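Local coordinates for protein intimin (Escherichia coli O127:H6 str. E2348/69, PDB 6TQD) that is an adhesin whose passenger domains adopt an extended conformation, probably holding the host-binding tip away from the bacterial surface, at residues Y32-A43 against Y77-N87. Sequence-based numbering, arbitrary orientation.
Sequences YGLDRIVWDDSA and YKVTARAYDRN
The guanidinium of R36 lies flat on one face of the Y84 ring, planes 14° apart. R36 NH2 sits over the ring centre, and R36 CZ is 3.9 Å from the ring centroid, a cation-pi stack. At the guanidinium edge, R36 NH1 makes a salt bridge to D35 OD2 at 2.9 Å, which helps fix its rotation. The W39 indole carries A81 CB over one face, a CH-pi contact 3.5 Å from the centroid of the six-membered ring. The Y32 ring has N87 ND2 above one face and D85 OD2 at its edge. Water 1 joins D85 OD2 to Y32 N.

Strands 34-40 and 76-85 pair antiparallel in one sheet of the N-terminal beta-sandwich. Strand 34-40 is one of its two edge strands; strand 90-101 flanks 76-85 on the other side. Two residues of one strand, D35 and R36, stand across from the single Y84, a classic beta bulge. Y84 O therefore accepts from D35 N (2.8 Å) and R36 N (3.2 Å).

I37 CD1 packs on A83 CB at 3.6 Å, on the face turned to strand 21-30 of the other sheet. W39 reaches I24 of that strand and I51 of strand 50-53. Past the bulge, R86 N bonds G33 O at 2.9 Å. The R86 side chain turns at its third torsion (chi3 -76°), which carries NE and NH2 to Y32 O in two weak bonds. At the opposite end D40 OD1 accepts from S42 N in an Asx turn, and from S42 OG.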
loop_
_atom_site.group_PDB
_atom_site.type_symbol
_atom_site.label_atom_id
_atom_site.label_comp_id
_atom_site.label_asym_id
_atom_site.label_seq_id
_atom_site.Cartn_x
_atom_site.Cartn_y
_atom_site.Cartn_z
ATOM N N TYR A 32 -17.742 35.043 3.849
ATOM C CA TYR A 32 -17.491 35.842 5.041
ATOM C C TYR A 32 -16.073 35.709 5.586
ATOM O O TYR A 32 -15.713 36.446 6.513
ATOM C CB TYR A 32 -18.506 35.505 6.144
ATOM C CG TYR A 32 -19.926 35.725 5.708
ATOM C CD1 TYR A 32 -20.345 36.981 5.264
ATOM C CD2 TYR A 32 -20.860 34.706 5.753
ATOM C CE1 TYR A 32 -21.640 37.187 4.849
ATOM C CE2 TYR A 32 -22.168 34.907 5.342
ATOM C CZ TYR A 32 -22.552 36.158 4.897
ATOM O OH TYR A 32 -23.856 36.370 4.489
ATOM N N GLY A 33 -15.251 34.831 5.027
ATOM C CA GLY A 33 -13.891 34.669 5.476
ATOM C C GLY A 33 -13.681 33.398 6.281
ATOM O O GLY A 33 -14.395 33.137 7.250
ATOM N N LEU A 34 -12.680 32.618 5.897
ATOM C CA LEU A 34 -12.384 31.385 6.606
ATOM C C LEU A 34 -11.854 31.693 7.998
ATOM O O LEU A 34 -11.007 32.577 8.178
ATOM C CB LEU A 34 -11.343 30.578 5.830
ATOM C CG LEU A 34 -10.857 29.265 6.457
ATOM C CD1 LEU A 34 -11.961 28.224 6.500
ATOM C CD2 LEU A 34 -9.630 28.720 5.720
ATOM N N ASP A 35 -12.380 30.979 8.994
ATOM C CA ASP A 35 -11.867 31.058 10.354
ATOM C C ASP A 35 -10.936 29.900 10.692
ATOM O O ASP A 35 -9.852 30.117 11.247
ATOM C CB ASP A 35 -13.034 31.128 11.353
ATOM C CG ASP A 35 -12.562 31.265 12.792
ATOM O OD1 ASP A 35 -12.160 32.376 13.176
ATOM O OD2 ASP A 35 -12.575 30.246 13.521
ATOM N N ARG A 36 -11.330 28.669 10.368
ATOM C CA ARG A 36 -10.558 27.505 10.784
ATOM C C ARG A 36 -11.068 26.262 10.074
ATOM O O ARG A 36 -12.158 26.251 9.487
ATOM C CB ARG A 36 -10.674 27.294 12.293
ATOM C CG ARG A 36 -12.071 26.902 12.714
ATOM C CD ARG A 36 -12.207 26.899 14.210
ATOM N NE ARG A 36 -13.504 26.383 14.644
ATOM C CZ ARG A 36 -14.635 27.069 14.630
ATOM N NH1 ARG A 36 -14.663 28.317 14.184
ATOM N NH2 ARG A 36 -15.749 26.492 15.066
ATOM N N ILE A 37 -10.255 25.200 10.150
ATOM C CA ILE A 37 -10.609 23.852 9.738
ATOM C C ILE A 37 -10.573 22.979 10.988
ATOM O O ILE A 37 -9.608 23.048 11.763
ATOM C CB ILE A 37 -9.608 23.289 8.706
ATOM C CG1 ILE A 37 -9.359 24.261 7.550
ATOM C CG2 ILE A 37 -10.093 21.959 8.199
ATOM C CD1 ILE A 37 -10.573 24.547 6.683
ATOM N N VAL A 38 -11.592 22.145 11.161
ATOM C CA VAL A 38 -11.695 21.223 12.290
ATOM C C VAL A 38 -11.703 19.790 11.766
ATOM O O VAL A 38 -12.503 19.444 10.883
ATOM C CB VAL A 38 -12.955 21.507 13.128
ATOM C CG1 VAL A 38 -13.132 20.452 14.192
ATOM C CG2 VAL A 38 -12.876 22.896 13.762
ATOM N N TRP A 39 -10.818 18.955 12.314
ATOM C CA TRP A 39 -10.574 17.615 11.798
ATOM C C TRP A 39 -11.007 16.531 12.775
ATOM O O TRP A 39 -10.843 16.673 13.989
ATOM C CB TRP A 39 -9.072 17.380 11.550
ATOM C CG TRP A 39 -8.497 18.156 10.448
ATOM C CD1 TRP A 39 -7.944 19.396 10.537
ATOM C CD2 TRP A 39 -8.396 17.765 9.075
ATOM N NE1 TRP A 39 -7.498 19.807 9.306
ATOM C CE2 TRP A 39 -7.757 18.825 8.388
ATOM C CE3 TRP A 39 -8.758 16.614 8.368
ATOM C CZ2 TRP A 39 -7.488 18.772 7.032
ATOM C CZ3 TRP A 39 -8.490 16.565 6.999
ATOM C CH2 TRP A 39 -7.870 17.636 6.355
ATOM N N ASP A 40 -11.532 15.446 12.235
ATOM C CA ASP A 40 -11.649 14.156 12.924
ATOM C C ASP A 40 -10.622 13.233 12.277
ATOM O O ASP A 40 -10.829 12.752 11.161
ATOM C CB ASP A 40 -13.053 13.572 12.824
ATOM C CG ASP A 40 -13.152 12.155 13.416
ATOM O OD1 ASP A 40 -12.118 11.562 13.782
ATOM O OD2 ASP A 40 -14.284 11.626 13.520
ATOM N N ASP A 41 -9.479 13.066 12.931
ATOM C CA ASP A 41 -8.417 12.188 12.458
ATOM C C ASP A 41 -8.280 10.939 13.328
ATOM O O ASP A 41 -7.207 10.331 13.382
ATOM C CB ASP A 41 -7.093 12.936 12.341
ATOM C CG ASP A 41 -6.573 13.430 13.663
ATOM O OD1 ASP A 41 -7.237 13.195 14.699
ATOM O OD2 ASP A 41 -5.492 14.076 13.685
ATOM N N SER A 42 -9.361 10.539 14.003
ATOM C CA SER A 42 -9.273 9.433 14.954
ATOM C C SER A 42 -8.813 8.139 14.292
ATOM O O SER A 42 -8.168 7.311 14.944
ATOM C CB SER A 42 -10.621 9.226 15.638
ATOM O OG SER A 42 -11.616 8.908 14.687
ATOM N N ALA A 43 -9.136 7.940 13.009
ATOM C CA ALA A 43 -8.658 6.742 12.316
ATOM C C ALA A 43 -7.133 6.704 12.258
ATOM O O ALA A 43 -6.524 5.655 12.500
ATOM C CB ALA A 43 -9.253 6.675 10.912
ATOM N N TYR A 77 -7.001 4.947 5.889
ATOM C CA TYR A 77 -7.503 5.741 7.001
ATOM C C TYR A 77 -8.406 6.829 6.447
ATOM O O TYR A 77 -7.975 7.615 5.602
ATOM C CB TYR A 77 -6.346 6.354 7.793
ATOM C CG TYR A 77 -5.399 5.299 8.293
ATOM C CD1 TYR A 77 -5.645 4.636 9.484
ATOM C CD2 TYR A 77 -4.293 4.942 7.554
ATOM C CE1 TYR A 77 -4.800 3.645 9.937
ATOM C CE2 TYR A 77 -3.429 3.951 8.003
ATOM C CZ TYR A 77 -3.689 3.317 9.190
ATOM O OH TYR A 77 -2.851 2.325 9.640
ATOM N N LYS A 78 -9.645 6.871 6.920
ATOM C CA LYS A 78 -10.627 7.847 6.465
ATOM C C LYS A 78 -10.738 8.910 7.547
ATOM O O LYS A 78 -11.024 8.590 8.710
ATOM C CB LYS A 78 -11.989 7.187 6.255
ATOM C CG LYS A 78 -11.997 6.049 5.240
ATOM C CD LYS A 78 -12.110 6.510 3.812
ATOM C CE LYS A 78 -12.177 5.320 2.857
ATOM N NZ LYS A 78 -12.199 5.740 1.428
ATOM N N VAL A 79 -10.483 10.170 7.177
ATOM C CA VAL A 79 -10.564 11.292 8.099
ATOM C C VAL A 79 -11.472 12.344 7.463
ATOM O O VAL A 79 -11.736 12.322 6.260
ATOM C CB VAL A 79 -9.182 11.899 8.413
ATOM C CG1 VAL A 79 -8.236 10.831 8.951
ATOM C CG2 VAL A 79 -8.591 12.542 7.165
ATOM N N THR A 80 -11.961 13.275 8.289
ATOM C CA THR A 80 -12.893 14.275 7.809
ATOM C C THR A 80 -12.468 15.670 8.256
ATOM O O THR A 80 -11.925 15.853 9.346
ATOM C CB THR A 80 -14.344 14.016 8.260
ATOM O OG1 THR A 80 -14.380 13.782 9.668
ATOM C CG2 THR A 80 -14.924 12.823 7.516
ATOM N N ALA A 81 -12.760 16.651 7.415
ATOM C CA ALA A 81 -12.476 18.043 7.703
ATOM C C ALA A 81 -13.721 18.872 7.473
ATOM O O ALA A 81 -14.435 18.674 6.496
ATOM C CB ALA A 81 -11.396 18.589 6.774
ATOM N N ARG A 82 -13.941 19.843 8.347
ATOM C CA ARG A 82 -15.038 20.783 8.237
ATOM C C ARG A 82 -14.461 22.182 8.367
ATOM O O ARG A 82 -13.736 22.471 9.324
ATOM C CB ARG A 82 -16.073 20.521 9.332
ATOM C CG ARG A 82 -17.351 21.341 9.202
ATOM C CD ARG A 82 -18.283 21.126 10.390
ATOM N NE ARG A 82 -18.895 19.794 10.482
ATOM C CZ ARG A 82 -19.982 19.407 9.815
ATOM N NH1 ARG A 82 -20.561 20.229 8.949
ATOM N NH2 ARG A 82 -20.502 18.210 10.020
ATOM N N ALA A 83 -14.792 23.053 7.424
ATOM C CA ALA A 83 -14.372 24.447 7.496
ATOM C C ALA A 83 -15.434 25.275 8.202
ATOM O O ALA A 83 -16.632 25.007 8.082
ATOM C CB ALA A 83 -14.132 25.002 6.099
ATOM N N TYR A 84 -14.985 26.289 8.956
ATOM C CA TYR A 84 -15.874 27.260 9.568
ATOM C C TYR A 84 -15.470 28.660 9.114
ATOM O O TYR A 84 -14.268 28.971 9.019
ATOM C CB TYR A 84 -15.797 27.254 11.094
ATOM C CG TYR A 84 -16.466 26.077 11.751
ATOM C CD1 TYR A 84 -15.835 24.858 11.811
ATOM C CD2 TYR A 84 -17.726 26.190 12.328
ATOM C CE1 TYR A 84 -16.427 23.776 12.415
ATOM C CE2 TYR A 84 -18.331 25.107 12.942
ATOM C CZ TYR A 84 -17.665 23.900 12.983
ATOM O OH TYR A 84 -18.228 22.786 13.587
ATOM N N ASP A 85 -16.466 29.513 8.902
ATOM C CA ASP A 85 -16.212 30.913 8.570
ATOM C C ASP A 85 -16.271 31.775 9.829
ATOM O O ASP A 85 -16.554 31.307 10.932
ATOM C CB ASP A 85 -17.135 31.403 7.454
ATOM C CG ASP A 85 -18.591 31.551 7.872
ATOM O OD1 ASP A 85 -18.883 31.591 9.082
ATOM O OD2 ASP A 85 -19.445 31.648 6.962
ATOM N N ARG A 86 -15.994 33.066 9.648
ATOM C CA ARG A 86 -15.939 34.000 10.776
ATOM C C ARG A 86 -17.287 34.257 11.424
ATOM O O ARG A 86 -17.310 34.825 12.523
ATOM C CB ARG A 86 -15.314 35.323 10.326
ATOM C CG ARG A 86 -13.800 35.284 10.232
ATOM C CD ARG A 86 -13.225 36.642 9.833
ATOM N NE ARG A 86 -13.397 36.925 8.411
ATOM C CZ ARG A 86 -12.944 38.016 7.802
ATOM N NH1 ARG A 86 -12.291 38.941 8.493
ATOM N NH2 ARG A 86 -13.145 38.183 6.501
ATOM N N ASN A 87 -18.397 33.878 10.780
ATOM C CA ASN A 87 -19.740 33.996 11.335
ATOM C C ASN A 87 -20.199 32.720 12.027
ATOM O O ASN A 87 -21.315 32.682 12.551
ATOM C CB ASN A 87 -20.742 34.323 10.228
ATOM C CG ASN A 87 -20.578 35.733 9.677
ATOM O OD1 ASN A 87 -19.627 36.439 10.016
ATOM N ND2 ASN A 87 -21.517 36.151 8.842
HETATM O O HOH W 1 -18.427 32.158 4.628
HETATM O O HOH W 2 -10.859 9.591 11.360
#